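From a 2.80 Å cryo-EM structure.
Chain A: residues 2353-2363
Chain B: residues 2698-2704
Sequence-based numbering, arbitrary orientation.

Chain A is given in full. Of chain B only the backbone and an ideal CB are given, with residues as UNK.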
# COMPACT_ATOMS: atom_id res chain seq x y z
N LYS A 2353 49.58 21.27 16.27
CA LYS A 2353 48.82 21.61 17.47
C LYS A 2353 47.73 22.63 17.17
O LYS A 2353 46.69 22.63 17.84
CB LYS A 2353 49.76 22.10 18.57
CG LYS A 2353 50.62 20.98 19.13
CD LYS A 2353 51.41 21.41 20.35
CE LYS A 2353 52.21 20.24 20.91
NZ LYS A 2353 53.13 20.64 22.00
N GLN A 2354 47.93 23.49 16.17
CA GLN A 2354 46.85 24.40 15.78
C GLN A 2354 45.66 23.64 15.23
O GLN A 2354 44.51 23.92 15.59
CB GLN A 2354 47.37 25.40 14.76
CG GLN A 2354 46.31 26.33 14.20
CD GLN A 2354 46.91 27.51 13.46
OE1 GLN A 2354 46.21 28.23 12.74
NE2 GLN A 2354 48.21 27.71 13.63
N TRP A 2355 45.92 22.65 14.38
CA TRP A 2355 44.84 21.82 13.86
C TRP A 2355 44.20 20.99 14.97
O TRP A 2355 42.98 20.79 14.98
CB TRP A 2355 45.36 20.93 12.74
CG TRP A 2355 45.19 21.56 11.40
CD1 TRP A 2355 45.50 22.85 11.05
CD2 TRP A 2355 44.68 20.94 10.21
NE1 TRP A 2355 45.20 23.06 9.72
CE2 TRP A 2355 44.70 21.90 9.19
CE3 TRP A 2355 44.21 19.65 9.92
CZ2 TRP A 2355 44.26 21.62 7.90
CZ3 TRP A 2355 43.78 19.38 8.65
CH2 TRP A 2355 43.81 20.36 7.65
N GLN A 2356 45.00 20.52 15.92
CA GLN A 2356 44.45 19.81 17.08
C GLN A 2356 43.51 20.72 17.87
O GLN A 2356 42.44 20.28 18.30
CB GLN A 2356 45.59 19.30 17.96
CG GLN A 2356 45.16 18.80 19.32
CD GLN A 2356 46.32 18.34 20.16
OE1 GLN A 2356 46.68 18.98 21.15
NE2 GLN A 2356 46.92 17.22 19.78
N GLU A 2357 43.90 21.98 18.07
CA GLU A 2357 43.04 22.91 18.79
C GLU A 2357 41.74 23.16 18.03
O GLU A 2357 40.67 23.29 18.64
CB GLU A 2357 43.79 24.22 19.03
CG GLU A 2357 43.08 25.21 19.94
CD GLU A 2357 42.02 26.02 19.21
OE1 GLU A 2357 42.08 26.10 17.97
OE2 GLU A 2357 41.13 26.57 19.89
N LEU A 2358 41.82 23.25 16.70
CA LEU A 2358 40.60 23.44 15.92
C LEU A 2358 39.67 22.24 16.07
O LEU A 2358 38.44 22.40 16.19
CB LEU A 2358 40.94 23.69 14.46
CG LEU A 2358 40.28 24.89 13.80
CD1 LEU A 2358 40.42 26.13 14.67
CD2 LEU A 2358 40.91 25.12 12.46
N ASP A 2359 40.23 21.03 16.05
CA ASP A 2359 39.43 19.84 16.32
C ASP A 2359 38.78 19.91 17.69
O ASP A 2359 37.61 19.54 17.86
CB ASP A 2359 40.29 18.58 16.20
CG ASP A 2359 40.65 18.25 14.78
OD1 ASP A 2359 40.16 18.95 13.86
OD2 ASP A 2359 41.42 17.30 14.57
N GLN A 2360 39.53 20.36 18.70
CA GLN A 2360 38.97 20.47 20.04
C GLN A 2360 37.78 21.42 20.06
O GLN A 2360 36.77 21.15 20.72
CB GLN A 2360 40.03 20.93 21.03
CG GLN A 2360 41.18 19.96 21.21
CD GLN A 2360 40.77 18.66 21.86
OE1 GLN A 2360 39.71 18.56 22.48
NE2 GLN A 2360 41.62 17.64 21.74
N GLN A 2361 37.89 22.55 19.35
CA GLN A 2361 36.79 23.51 19.33
C GLN A 2361 35.56 22.92 18.66
O GLN A 2361 34.43 23.08 19.14
CB GLN A 2361 37.23 24.79 18.62
CG GLN A 2361 36.52 26.04 19.11
CD GLN A 2361 37.13 27.32 18.56
OE1 GLN A 2361 38.04 27.28 17.73
NE2 GLN A 2361 36.63 28.46 19.02
N GLU A 2362 35.76 22.20 17.55
CA GLU A 2362 34.64 21.55 16.89
C GLU A 2362 33.97 20.53 17.81
O GLU A 2362 32.73 20.44 17.87
CB GLU A 2362 35.11 20.88 15.61
CG GLU A 2362 34.09 19.97 14.96
CD GLU A 2362 33.12 20.72 14.07
OE1 GLU A 2362 33.09 21.97 14.14
OE2 GLU A 2362 32.39 20.07 13.30
N LEU A 2363 34.77 19.75 18.53
CA LEU A 2363 34.21 18.73 19.41
C LEU A 2363 33.47 19.36 20.58
O LEU A 2363 32.41 18.86 20.98
CB LEU A 2363 35.32 17.81 19.90
CG LEU A 2363 34.84 16.52 20.55
CD1 LEU A 2363 33.80 15.87 19.68
CD2 LEU A 2363 36.01 15.59 20.75
N UNK B 2698 39.84 31.85 5.19
CA UNK B 2698 39.11 31.54 6.41
C UNK B 2698 38.92 30.04 6.58
O UNK B 2698 37.84 29.58 6.91
CB UNK B 2698 37.75 32.24 6.41
N UNK B 2699 39.99 29.27 6.42
CA UNK B 2699 39.89 27.82 6.53
C UNK B 2699 40.33 27.30 7.89
O UNK B 2699 39.90 26.22 8.29
CB UNK B 2699 40.73 27.16 5.43
N UNK B 2700 41.13 28.07 8.60
CA UNK B 2700 41.63 27.70 9.92
C UNK B 2700 40.95 28.54 11.00
O UNK B 2700 41.59 29.01 11.94
CB UNK B 2700 43.15 27.87 9.99
N UNK B 2701 39.65 28.76 10.84
CA UNK B 2701 38.88 29.58 11.76
C UNK B 2701 37.63 28.83 12.16
O UNK B 2701 37.29 27.79 11.59
CB UNK B 2701 38.53 30.93 11.14
N UNK B 2702 36.93 29.35 13.17
CA UNK B 2702 35.76 28.66 13.68
C UNK B 2702 34.64 28.66 12.65
O UNK B 2702 34.67 29.41 11.67
CB UNK B 2702 35.28 29.31 14.98
N UNK B 2703 33.65 27.81 12.88
CA UNK B 2703 32.59 27.62 11.90
C UNK B 2703 31.77 28.88 11.68
O UNK B 2703 31.30 29.13 10.57
CB UNK B 2703 31.67 26.48 12.34
N UNK B 2704 31.61 29.70 12.71
CA UNK B 2704 30.84 30.93 12.55
C UNK B 2704 31.50 31.87 11.56
O UNK B 2704 30.83 32.44 10.69
CB UNK B 2704 30.67 31.63 13.90

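Chain A presents one side of a continuous helix: Gln2354(A), Leu2358(A) and Gln2361(A) point toward chain B, while Trp2355(A) and Glu2362(A) start sideways and bring their ends nearer. The offer is a leucine methyl at the centre, an indole and amides around it, and a carboxylate farther along.

Position 2698 comes first and is quickly dealt with. Its ideal CB has nothing of chain A within 5.5 Å, so this contact sets no preference there. The residue is Ala2698(B), which takes no part.

At 2699 the CB is again out of range and CA-to-CB runs sideways. A short side chain would end without touching the helix; a longer one could either reach toward it or stay clear, so several types would do. The backbone contributes in any case, its O lying 4.4 Å from Leu2358(A) CD2. The deposited Gln2699(B) is extended, with chi1 and chi2 both t, and its end comes nearer chain A, yet it makes no hydrogen bond to it.

Position 2700 is where the helix speaks most clearly. CA-to-CB points toward chain A, and the ideal CB sits 4.1 Å from Gln2354(A) OE1, 4.3 Å from Leu2358(A) CD2 and 5.2 Å from Trp2355(A) NE1. The backbone is close too, with its CA 3.7 Å from Leu2358(A) CD2. A small or beta-branched side chain such as alanine, serine, threonine or valine would suit these mixed surroundings; a longer one could follow the open direction beside these neighbours, so it is not excluded. Thr2700(B) is the answer, and it has the largest covered area in either stretch. With chi1 in p, its CG2 lies 4.2 Å from Trp2355(A) NE1, approaching the ring obliquely. The contact is one of packing, and no hydrogen bond joins the threonine to chain A.

At 2701 the CB points away, and the extended backbone (-131/169) carries the side chain off the helix. Nearly any residue would serve, charged ones included. Lys2701(B) stretches out, while its backbone N remains 4.2 Å from Leu2358(A) CD2.

Position 2702 has phi/psi of -68/165 and stands right before a helix, where serine, threonine, aspartate or asparagine are common. Its CB points sideways and passes 4.3 Å from Gln2361(A) NE2, so a compact polar side chain fits both settings. Asn2702(B) is found, chi1 in p; it makes no capping bond, and its contact with the glutamine is through CB.

The helix starts at 2703, whose CB points toward chain A and lies 5.1 Å from Glu2362(A) OE1. A hydroxyl, an amide or a basic group could favour that carboxylate. Thr2703(B), chi1 in m, directs OG1 to within 4.0 Å of Glu2362(A) OE1, too far for a hydrogen bond but a compatible polar neighbour.

At 2704 CA-to-CB is sideways, with nothing of chain A near the CB, and polar residues of many kinds would be tolerated. The end of Glu2704(B) comes nearer, but its OE1 is still 6.0 Å from Gln2361(A) NE2, which is no contact.

Chain B, residues 2698-2704: AQTKNTE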
# COMPACT_ATOMS: atom_id res chain seq x y z
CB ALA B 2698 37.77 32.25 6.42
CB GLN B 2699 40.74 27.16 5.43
CG GLN B 2699 40.70 25.66 5.43
CD GLN B 2699 41.39 25.06 4.23
OE1 GLN B 2699 41.33 25.61 3.13
NE2 GLN B 2699 42.06 23.94 4.43
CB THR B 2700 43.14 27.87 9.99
OG1 THR B 2700 43.48 29.22 9.65
CG2 THR B 2700 43.81 26.93 9.02
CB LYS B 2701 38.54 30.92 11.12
CG LYS B 2701 39.77 31.64 10.62
CD LYS B 2701 39.46 33.03 10.15
CE LYS B 2701 40.73 33.72 9.68
NZ LYS B 2701 40.44 35.07 9.15
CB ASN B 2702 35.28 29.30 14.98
CG ASN B 2702 35.48 30.79 14.99
OD1 ASN B 2702 36.50 31.29 14.54
ND2 ASN B 2702 34.50 31.51 15.52
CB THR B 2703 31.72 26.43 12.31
OG1 THR B 2703 32.36 25.22 11.92
CG2 THR B 2703 30.36 26.50 11.66
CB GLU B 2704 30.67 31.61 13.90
CG GLU B 2704 30.26 30.67 15.01
CD GLU B 2704 31.24 30.68 16.17
OE1 GLU B 2704 32.29 31.35 16.06
OE2 GLU B 2704 30.96 30.01 17.18
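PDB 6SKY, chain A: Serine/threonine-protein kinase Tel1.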